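Local coordinates for protein mandelate racemase/muconate lactonizing enzyme/Enolase superfamily (Rhodobacter sphaeroides, PDB 2HZG) that is of unknown function but belongs to the enolase superfamily, with a barrel domain that binds a sodium ion, at residues R135-L140 against D325-Y330; H264-G269 against D292-R297; I271-I276 against G298-N303. All coordinates share one frame; numbering follows the deposited sequence.

Contact 1 (R135-L140 against D325-Y330); sequences RPYASL and DRICEY
Y137 and E329 lie side by side on adjacent strands, crossing obliquely, on the face that also carries R135 and I327. Y137 CG sits in the crowded position between backbone N and carbonyl (chi1 70°), which lays the ring across the neighbouring strand: E329 CA lies over one ring face, 3.7 Å from the centroid, as a CH-pi contact, while I327 CD1 reaches the ring edge, 3.4 Å from Y137 CD2. E329 CG is anti to its backbone N (chi1 -172°) and the chain extended, passing Y137 OH so that OE2 accepts from S139 OG at 2.6 Å through its anti lone pair. K165 NZ binds both E329 OE2 and Y137 OH, probably keeping the carboxylate ionised. On the opposite face P136, C328 and Y330 pack: P136 CB is 3.7 Å from Y330 CB. Proline suits its place because the parallel ladder uses the amides of R135, Y137 and S139 but not that of P136; Y137 N gives C328 O a straight bond of 2.9 Å. These are the first and last strands of the barrel. A138 and L140 pair with strand 163-167, C328 and Y330 lean on helix 309-316, and I327 touches V302 of strand 300-303.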
loop_
_atom_site.group_PDB
_atom_site.type_symbol
_atom_site.label_atom_id
_atom_site.label_comp_id
_atom_site.label_asym_id
_atom_site.label_seq_id
_atom_site.Cartn_x
_atom_site.Cartn_y
_atom_site.Cartn_z
ATOM N N ARG A 135 -13.413 27.664 5.045
ATOM C CA ARG A 135 -14.710 27.744 4.407
ATOM C C ARG A 135 -15.090 26.338 3.903
ATOM O O ARG A 135 -14.472 25.830 2.959
ATOM C CB ARG A 135 -14.643 28.784 3.275
ATOM C CG ARG A 135 -15.911 28.893 2.436
ATOM C CD ARG A 135 -17.032 29.617 3.184
ATOM N NE ARG A 135 -16.621 30.955 3.620
ATOM C CZ ARG A 135 -17.343 31.741 4.420
ATOM N NH1 ARG A 135 -18.525 31.336 4.874
ATOM N NH2 ARG A 135 -16.879 32.932 4.760
ATOM N N PRO A 136 -16.103 25.709 4.541
ATOM C CA PRO A 136 -16.438 24.307 4.261
ATOM C C PRO A 136 -17.198 24.159 2.939
ATOM O O PRO A 136 -18.143 24.922 2.667
ATOM C CB PRO A 136 -17.332 23.904 5.448
ATOM C CG PRO A 136 -18.006 25.218 5.864
ATOM C CD PRO A 136 -16.982 26.303 5.571
ATOM N N TYR A 137 -16.772 23.213 2.107
ATOM C CA TYR A 137 -17.577 22.863 0.952
ATOM C C TYR A 137 -18.355 21.613 1.304
ATOM O O TYR A 137 -17.847 20.745 2.011
ATOM C CB TYR A 137 -16.724 22.733 -0.313
ATOM C CG TYR A 137 -15.773 21.537 -0.414
ATOM C CD1 TYR A 137 -16.252 20.248 -0.718
ATOM C CD2 TYR A 137 -14.401 21.711 -0.283
ATOM C CE1 TYR A 137 -15.355 19.146 -0.846
ATOM C CE2 TYR A 137 -13.495 20.626 -0.441
ATOM C CZ TYR A 137 -13.998 19.354 -0.708
ATOM O OH TYR A 137 -13.142 18.292 -0.841
ATOM N N ALA A 138 -19.609 21.553 0.868
ATOM C CA ALA A 138 -20.462 20.422 1.151
ATOM C C ALA A 138 -20.017 19.256 0.294
ATOM O O ALA A 138 -20.014 19.354 -0.935
ATOM C CB ALA A 138 -21.958 20.776 0.878
ATOM N N SER A 139 -19.640 18.150 0.934
ATOM C CA SER A 139 -19.110 17.031 0.193
ATOM C C SER A 139 -20.142 15.928 0.097
ATOM O O SER A 139 -20.550 15.365 1.106
ATOM C CB SER A 139 -17.789 16.521 0.801
ATOM O OG SER A 139 -17.138 15.699 -0.145
ATOM N N LEU A 140 -20.542 15.626 -1.134
ATOM C CA LEU A 140 -21.725 14.823 -1.393
ATOM C C LEU A 140 -21.470 13.770 -2.458
ATOM O O LEU A 140 -20.515 13.864 -3.202
ATOM C CB LEU A 140 -22.887 15.742 -1.861
ATOM C CG LEU A 140 -23.408 16.742 -0.829
ATOM C CD1 LEU A 140 -24.350 17.748 -1.491
ATOM C CD2 LEU A 140 -24.109 15.992 0.299
ATOM N N ASP A 325 -4.813 28.753 2.992
ATOM C CA ASP A 325 -5.445 27.495 2.574
ATOM C C ASP A 325 -6.803 27.382 3.241
ATOM O O ASP A 325 -6.984 26.679 4.228
ATOM C CB ASP A 325 -4.519 26.302 2.832
ATOM C CG ASP A 325 -3.373 26.242 1.816
ATOM O OD1 ASP A 325 -3.131 27.234 1.105
ATOM O OD2 ASP A 325 -2.713 25.213 1.706
ATOM N N ARG A 326 -7.754 28.122 2.688
ATOM C CA ARG A 326 -9.002 28.427 3.392
ATOM C C ARG A 326 -10.136 27.466 3.150
ATOM O O ARG A 326 -11.095 27.468 3.883
ATOM C CB ARG A 326 -9.472 29.845 3.056
ATOM C CG ARG A 326 -8.497 30.882 3.534
ATOM C CD ARG A 326 -9.124 32.260 3.802
ATOM N NE ARG A 326 -8.150 33.159 4.428
ATOM C CZ ARG A 326 -7.231 33.863 3.757
ATOM N NH1 ARG A 326 -7.160 33.780 2.428
ATOM N NH2 ARG A 326 -6.374 34.649 4.416
ATOM N N ILE A 327 -10.083 26.664 2.114
ATOM C CA ILE A 327 -11.213 25.763 1.945
ATOM C C ILE A 327 -10.958 24.406 2.638
ATOM O O ILE A 327 -9.802 23.981 2.781
ATOM C CB ILE A 327 -11.629 25.619 0.483
ATOM C CG1 ILE A 327 -10.875 24.504 -0.185
ATOM C CG2 ILE A 327 -11.451 26.963 -0.288
ATOM C CD1 ILE A 327 -11.768 23.737 -1.063
ATOM N N CYS A 328 -12.033 23.779 3.114
ATOM C CA CYS A 328 -11.947 22.443 3.672
ATOM C C CYS A 328 -13.106 21.617 3.192
ATOM O O CYS A 328 -14.183 22.151 2.899
ATOM C CB CYS A 328 -11.905 22.459 5.211
ATOM S SG CYS A 328 -13.423 23.052 6.005
ATOM N N GLU A 329 -12.875 20.312 3.118
ATOM C CA GLU A 329 -13.935 19.357 2.863
ATOM C C GLU A 329 -14.799 19.148 4.101
ATOM O O GLU A 329 -14.294 18.941 5.211
ATOM C CB GLU A 329 -13.373 18.015 2.378
ATOM C CG GLU A 329 -14.447 17.052 1.917
ATOM C CD GLU A 329 -13.911 15.830 1.176
ATOM O OE1 GLU A 329 -12.708 15.516 1.322
ATOM O OE2 GLU A 329 -14.710 15.153 0.459
ATOM N N TYR A 330 -16.107 19.172 3.886
ATOM C CA TYR A 330 -17.065 18.961 4.951
ATOM C C TYR A 330 -18.076 17.884 4.543
ATOM O O TYR A 330 -18.836 18.090 3.613
ATOM C CB TYR A 330 -17.788 20.281 5.291
ATOM C CG TYR A 330 -18.655 20.159 6.520
ATOM C CD1 TYR A 330 -18.130 20.394 7.803
ATOM C CD2 TYR A 330 -19.977 19.741 6.416
ATOM C CE1 TYR A 330 -18.936 20.242 8.948
ATOM C CE2 TYR A 330 -20.786 19.587 7.544
ATOM C CZ TYR A 330 -20.257 19.850 8.802
ATOM O OH TYR A 330 -21.061 19.685 9.903
#

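Contact 2 (H264-G269 against D292-R297); sequences HLMDYG and DAAQAR
The guanidinium of R297 is held by its edge, with D267 and A293 O both lying close to its plane. On one side NE meets D267 OD1 at 2.8 Å and NH1 meets OD2 at 2.9 Å, a side-on, two-pronged salt bridge in which OD2 uses its syn lone pair; the carboxylate is twisted only 28° from the guanidinium. NH2 turns back to A293 O in its own helix, 3.0 Å away, and this bond with the two to D267 fixes the group's rotation; A293 O also accepts from R297 N. The Y268 ring has D267 CB over one face and stacks with Y268 of the second subunit. Helices 259-268 and 284-297 run nearly parallel, 14° apart with 11.0 Å between axes, as successive outer helices of the barrel. M266 is long enough to bridge them: CG anti to the carbonyl carbon and an extended chi2 carry SD to 3.9 Å from A294 CB, and the bend at chi3 (-76°) turns CE to 4.0 Å from A293 CB. Small alanines accept the thioether closely. Toward the sheet M266 and A294 both touch I274 of strand 273-276; on the salt-bridge side M266 CB meets R297 CD at 4.0 Å.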
loop_
_atom_site.group_PDB
_atom_site.type_symbol
_atom_site.label_atom_id
_atom_site.label_comp_id
_atom_site.label_asym_id
_atom_site.label_seq_id
_atom_site.Cartn_x
_atom_site.Cartn_y
_atom_site.Cartn_z
ATOM N N HIS A 264 5.046 12.857 -4.470
ATOM C CA HIS A 264 5.150 12.466 -5.881
ATOM C C HIS A 264 4.002 12.989 -6.724
ATOM O O HIS A 264 4.211 13.425 -7.861
ATOM C CB HIS A 264 5.256 10.948 -6.023
ATOM C CG HIS A 264 6.508 10.378 -5.429
ATOM N ND1 HIS A 264 6.648 9.040 -5.131
ATOM C CD2 HIS A 264 7.673 10.967 -5.075
ATOM C CE1 HIS A 264 7.849 8.828 -4.621
ATOM N NE2 HIS A 264 8.485 9.985 -4.563
ATOM N N LEU A 265 2.788 12.932 -6.180
ATOM C CA LEU A 265 1.639 13.525 -6.863
ATOM C C LEU A 265 1.844 15.013 -7.104
ATOM O O LEU A 265 1.577 15.499 -8.210
ATOM C CB LEU A 265 0.327 13.270 -6.087
ATOM C CG LEU A 265 -0.964 13.668 -6.813
ATOM C CD1 LEU A 265 -1.202 12.863 -8.101
ATOM C CD2 LEU A 265 -2.118 13.477 -5.831
ATOM N N MET A 266 2.335 15.740 -6.096
ATOM C CA MET A 266 2.647 17.175 -6.310
ATOM C C MET A 266 3.760 17.393 -7.328
ATOM O O MET A 266 3.639 18.248 -8.206
ATOM C CB MET A 266 2.992 17.887 -5.014
ATOM C CG MET A 266 1.832 17.909 -4.031
ATOM S SD MET A 266 2.212 18.863 -2.549
ATOM C CE MET A 266 3.272 17.732 -1.665
ATOM N N ASP A 267 4.825 16.603 -7.218
ATOM C CA ASP A 267 5.992 16.798 -8.081
ATOM C C ASP A 267 5.858 16.267 -9.507
ATOM O O ASP A 267 6.403 16.873 -10.409
ATOM C CB ASP A 267 7.267 16.276 -7.417
ATOM C CG ASP A 267 7.708 17.159 -6.265
ATOM O OD1 ASP A 267 7.289 18.334 -6.212
ATOM O OD2 ASP A 267 8.432 16.672 -5.387
ATOM N N TYR A 268 5.155 15.150 -9.703
ATOM C CA TYR A 268 5.011 14.562 -11.031
ATOM C C TYR A 268 3.576 14.632 -11.604
ATOM O O TYR A 268 3.384 14.511 -12.808
ATOM C CB TYR A 268 5.505 13.117 -11.004
ATOM C CG TYR A 268 6.942 13.022 -10.524
ATOM C CD1 TYR A 268 7.993 13.400 -11.359
ATOM C CD2 TYR A 268 7.247 12.579 -9.235
ATOM C CE1 TYR A 268 9.309 13.340 -10.936
ATOM C CE2 TYR A 268 8.577 12.507 -8.791
ATOM C CZ TYR A 268 9.599 12.890 -9.667
ATOM O OH TYR A 268 10.923 12.838 -9.283
ATOM N N GLY A 269 2.578 14.799 -10.740
ATOM C CA GLY A 269 1.185 14.699 -11.172
ATOM C C GLY A 269 0.607 15.992 -11.679
ATOM O O GLY A 269 -0.460 15.988 -12.272
ATOM N N ASP A 292 3.642 21.252 4.869
ATOM C CA ASP A 292 4.919 21.973 4.731
ATOM C C ASP A 292 5.439 21.870 3.277
ATOM O O ASP A 292 5.854 22.873 2.681
ATOM C CB ASP A 292 6.000 21.396 5.666
ATOM C CG ASP A 292 5.675 21.542 7.165
ATOM O OD1 ASP A 292 4.727 22.250 7.561
ATOM O OD2 ASP A 292 6.405 20.918 7.972
ATOM N N ALA A 293 5.401 20.654 2.718
ATOM C CA ALA A 293 5.885 20.431 1.352
ATOM C C ALA A 293 4.996 21.146 0.328
ATOM O O ALA A 293 5.495 21.703 -0.643
ATOM C CB ALA A 293 6.026 18.919 1.049
ATOM N N ALA A 294 3.682 21.153 0.558
ATOM C CA ALA A 294 2.755 21.889 -0.291
ATOM C C ALA A 294 3.036 23.403 -0.218
ATOM O O ALA A 294 3.088 24.081 -1.246
ATOM C CB ALA A 294 1.299 21.560 0.093
ATOM N N GLN A 295 3.226 23.923 0.993
ATOM C CA GLN A 295 3.618 25.326 1.188
ATOM C C GLN A 295 4.879 25.683 0.406
ATOM O O GLN A 295 4.909 26.704 -0.288
ATOM C CB GLN A 295 3.846 25.626 2.679
ATOM C CG GLN A 295 2.563 25.762 3.489
ATOM C CD GLN A 295 1.830 27.058 3.201
ATOM O OE1 GLN A 295 2.202 28.107 3.709
ATOM N NE2 GLN A 295 0.792 26.992 2.374
ATOM N N ALA A 296 5.914 24.847 0.505
ATOM C CA ALA A 296 7.154 25.075 -0.252
ATOM C C ALA A 296 6.908 25.154 -1.773
ATOM O O ALA A 296 7.609 25.894 -2.485
ATOM C CB ALA A 296 8.155 24.007 0.058
ATOM N N ARG A 297 5.896 24.411 -2.246
ATOM C CA ARG A 297 5.535 24.326 -3.659
ATOM C C ARG A 297 4.448 25.290 -4.106
ATOM O O ARG A 297 4.175 25.399 -5.299
ATOM C CB ARG A 297 5.069 22.909 -3.986
ATOM C CG ARG A 297 6.181 21.913 -4.120
ATOM C CD ARG A 297 5.718 20.539 -3.660
ATOM N NE ARG A 297 6.797 19.555 -3.776
ATOM C CZ ARG A 297 7.748 19.359 -2.873
ATOM N NH1 ARG A 297 8.687 18.463 -3.120
ATOM N NH2 ARG A 297 7.786 20.061 -1.742
#

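Contact 3 (I271-I276 against G298-N303); sequences IGFIQI and GITYVN
From F273 onward the two strands are tightly laced; at G272 they part. In the close portion I274 N binds T300 O at 2.9 Å, I274 O accepts from V302 N, and I276 N reaches V302 O, the regular ladder of parallel strands, supplemented by a short CA-H...O contact of 3.1 Å from Q275 CA to V302 O. Y301, its CG anti to the backbone N (chi1 -178°), swings its ring along the neighbouring strand and crosses I276 at about a right angle: I276 CG1 lies 3.6 Å from Y301 CE1, and I276 CB 3.3 Å from Y301 OH. The flat ring of Y301 packs under helix 284-297, which joins the strands in a beta-alpha-beta crossover of the barrel, and branched I276 under helix 259-268. The crossover helix ends in a Schellman motif at G298, whose positive phi (71°) a residue without a side chain adopts easily. On the other face F273 and T300 lie side by side, F273 CD1 3.7 Å from T300 CB, and Q275 makes a weak hydrogen bond to the sodium ligand E227. At the loose end G272 O and T300 N are too far apart for a direct bond, so a water donates to the carbonyl and accepts from the amide; a glycerol lies beside G272, and I299 CG2 packs against G272 O, 3.6 Å away. At the opposite end a second water joins I276 O to Y301 OH, accepting from the phenol at 2.6 Å.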
loop_
_atom_site.group_PDB
_atom_site.type_symbol
_atom_site.label_atom_id
_atom_site.label_comp_id
_atom_site.label_asym_id
_atom_site.label_seq_id
_atom_site.Cartn_x
_atom_site.Cartn_y
_atom_site.Cartn_z
ATOM N N ILE A 271 -0.804 18.335 -10.064
ATOM C CA ILE A 271 -2.040 18.691 -9.366
ATOM C C ILE A 271 -1.980 20.128 -8.842
ATOM O O ILE A 271 -0.907 20.634 -8.493
ATOM C CB ILE A 271 -2.377 17.731 -8.195
ATOM C CG1 ILE A 271 -1.147 17.530 -7.287
ATOM C CG2 ILE A 271 -2.926 16.410 -8.733
ATOM C CD1 ILE A 271 -1.515 17.204 -5.803
ATOM N N GLY A 272 -3.148 20.765 -8.791
ATOM C CA GLY A 272 -3.294 22.069 -8.176
ATOM C C GLY A 272 -3.720 22.024 -6.724
ATOM O O GLY A 272 -3.567 23.016 -6.012
ATOM N N PHE A 273 -4.262 20.886 -6.282
ATOM C CA PHE A 273 -4.753 20.720 -4.912
ATOM C C PHE A 273 -4.294 19.371 -4.388
ATOM O O PHE A 273 -4.559 18.354 -5.010
ATOM C CB PHE A 273 -6.309 20.781 -4.837
ATOM C CG PHE A 273 -6.888 22.095 -5.319
ATOM C CD1 PHE A 273 -7.170 23.126 -4.408
ATOM C CD2 PHE A 273 -7.122 22.315 -6.676
ATOM C CE1 PHE A 273 -7.695 24.354 -4.850
ATOM C CE2 PHE A 273 -7.640 23.543 -7.138
ATOM C CZ PHE A 273 -7.925 24.559 -6.225
ATOM N N ILE A 274 -3.607 19.377 -3.252
ATOM C CA ILE A 274 -3.247 18.129 -2.567
ATOM C C ILE A 274 -4.230 17.934 -1.412
ATOM O O ILE A 274 -4.512 18.864 -0.659
ATOM C CB ILE A 274 -1.743 18.110 -2.117
ATOM C CG1 ILE A 274 -1.332 16.739 -1.536
ATOM C CG2 ILE A 274 -1.435 19.229 -1.083
ATOM C CD1 ILE A 274 -1.121 15.622 -2.570
ATOM N N GLN A 275 -4.783 16.733 -1.317
ATOM C CA GLN A 275 -5.879 16.448 -0.410
ATOM C C GLN A 275 -5.496 15.249 0.416
ATOM O O GLN A 275 -5.237 14.164 -0.109
ATOM C CB GLN A 275 -7.180 16.179 -1.174
ATOM C CG GLN A 275 -7.517 17.257 -2.207
ATOM C CD GLN A 275 -8.628 16.842 -3.146
ATOM O OE1 GLN A 275 -8.532 15.815 -3.829
ATOM N NE2 GLN A 275 -9.684 17.645 -3.204
ATOM N N ILE A 276 -5.468 15.442 1.724
ATOM C CA ILE A 276 -4.870 14.438 2.600
ATOM C C ILE A 276 -5.840 13.977 3.673
ATOM O O ILE A 276 -6.480 14.778 4.341
ATOM C CB ILE A 276 -3.568 14.965 3.266
ATOM C CG1 ILE A 276 -2.534 15.369 2.196
ATOM C CG2 ILE A 276 -3.044 13.958 4.319
ATOM C CD1 ILE A 276 -1.998 14.220 1.341
ATOM N N GLY A 298 3.785 25.950 -3.163
ATOM C CA GLY A 298 2.706 26.858 -3.509
ATOM C C GLY A 298 1.479 26.107 -3.997
ATOM O O GLY A 298 0.677 26.641 -4.768
ATOM N N ILE A 299 1.347 24.860 -3.547
ATOM C CA ILE A 299 0.175 24.034 -3.836
ATOM C C ILE A 299 -0.815 24.113 -2.668
ATOM O O ILE A 299 -0.443 23.935 -1.516
ATOM C CB ILE A 299 0.583 22.559 -4.159
ATOM C CG1 ILE A 299 1.452 22.529 -5.436
ATOM C CG2 ILE A 299 -0.672 21.647 -4.311
ATOM C CD1 ILE A 299 2.147 21.209 -5.712
ATOM N N THR A 300 -2.077 24.386 -2.979
ATOM C CA THR A 300 -3.139 24.414 -1.981
ATOM C C THR A 300 -3.354 23.045 -1.330
ATOM O O THR A 300 -3.540 22.037 -2.010
ATOM C CB THR A 300 -4.465 24.901 -2.576
ATOM O OG1 THR A 300 -4.269 26.173 -3.201
ATOM C CG2 THR A 300 -5.562 25.029 -1.461
ATOM N N TYR A 301 -3.318 23.037 0.000
ATOM C CA TYR A 301 -3.584 21.849 0.797
ATOM C C TYR A 301 -5.046 21.864 1.268
ATOM O O TYR A 301 -5.555 22.895 1.676
ATOM C CB TYR A 301 -2.626 21.825 1.996
ATOM C CG TYR A 301 -2.748 20.626 2.892
ATOM C CD1 TYR A 301 -1.773 19.615 2.878
ATOM C CD2 TYR A 301 -3.801 20.529 3.824
ATOM C CE1 TYR A 301 -1.874 18.511 3.735
ATOM C CE2 TYR A 301 -3.913 19.428 4.676
ATOM C CZ TYR A 301 -2.949 18.431 4.623
ATOM O OH TYR A 301 -3.058 17.365 5.462
ATOM N N VAL A 302 -5.706 20.710 1.186
ATOM C CA VAL A 302 -7.075 20.563 1.652
ATOM C C VAL A 302 -7.129 19.239 2.383
ATOM O O VAL A 302 -6.431 18.296 2.014
ATOM C CB VAL A 302 -8.140 20.550 0.481
ATOM C CG1 VAL A 302 -9.545 20.855 1.025
ATOM C CG2 VAL A 302 -7.796 21.544 -0.658
ATOM N N ASN A 303 -7.938 19.166 3.430
ATOM C CA ASN A 303 -8.256 17.872 4.008
ATOM C C ASN A 303 -9.096 17.023 3.047
ATOM O O ASN A 303 -9.873 17.564 2.236
ATOM C CB ASN A 303 -9.014 18.036 5.328
ATOM C CG ASN A 303 -10.357 18.707 5.141
ATOM O OD1 ASN A 303 -10.452 19.745 4.498
ATOM N ND2 ASN A 303 -11.398 18.106 5.676
HETATM O O HOH W 1 -2.399 25.345 -5.828
HETATM O O HOH W 2 -5.452 16.743 6.266
#

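All three contacts belong to the barrel domain. Contacts 1 and 3 lie in its parallel sheet, their centres about 12 Å apart; contact 2 lies in the helical layer outside, its centre about 8 Å from that of contact 3 and about 20 Å from that of contact 1. Along the chain, helix 259-268, strand 273-276, helix 284-297 and strand 300-303 follow one another, so contacts 2 and 3 interlock, both nested within the long loop that contact 1 closes. Segments 298-303 and 325-330 are tied by side-chain-to-amide bonds: D325 OD2 probably accepts from Y301 N, and N303 OD1 from E329 N. Contact 1 closes the ring by joining first and last strands; strand 300-303 adjoins the last strand on its other side, near the sodium site.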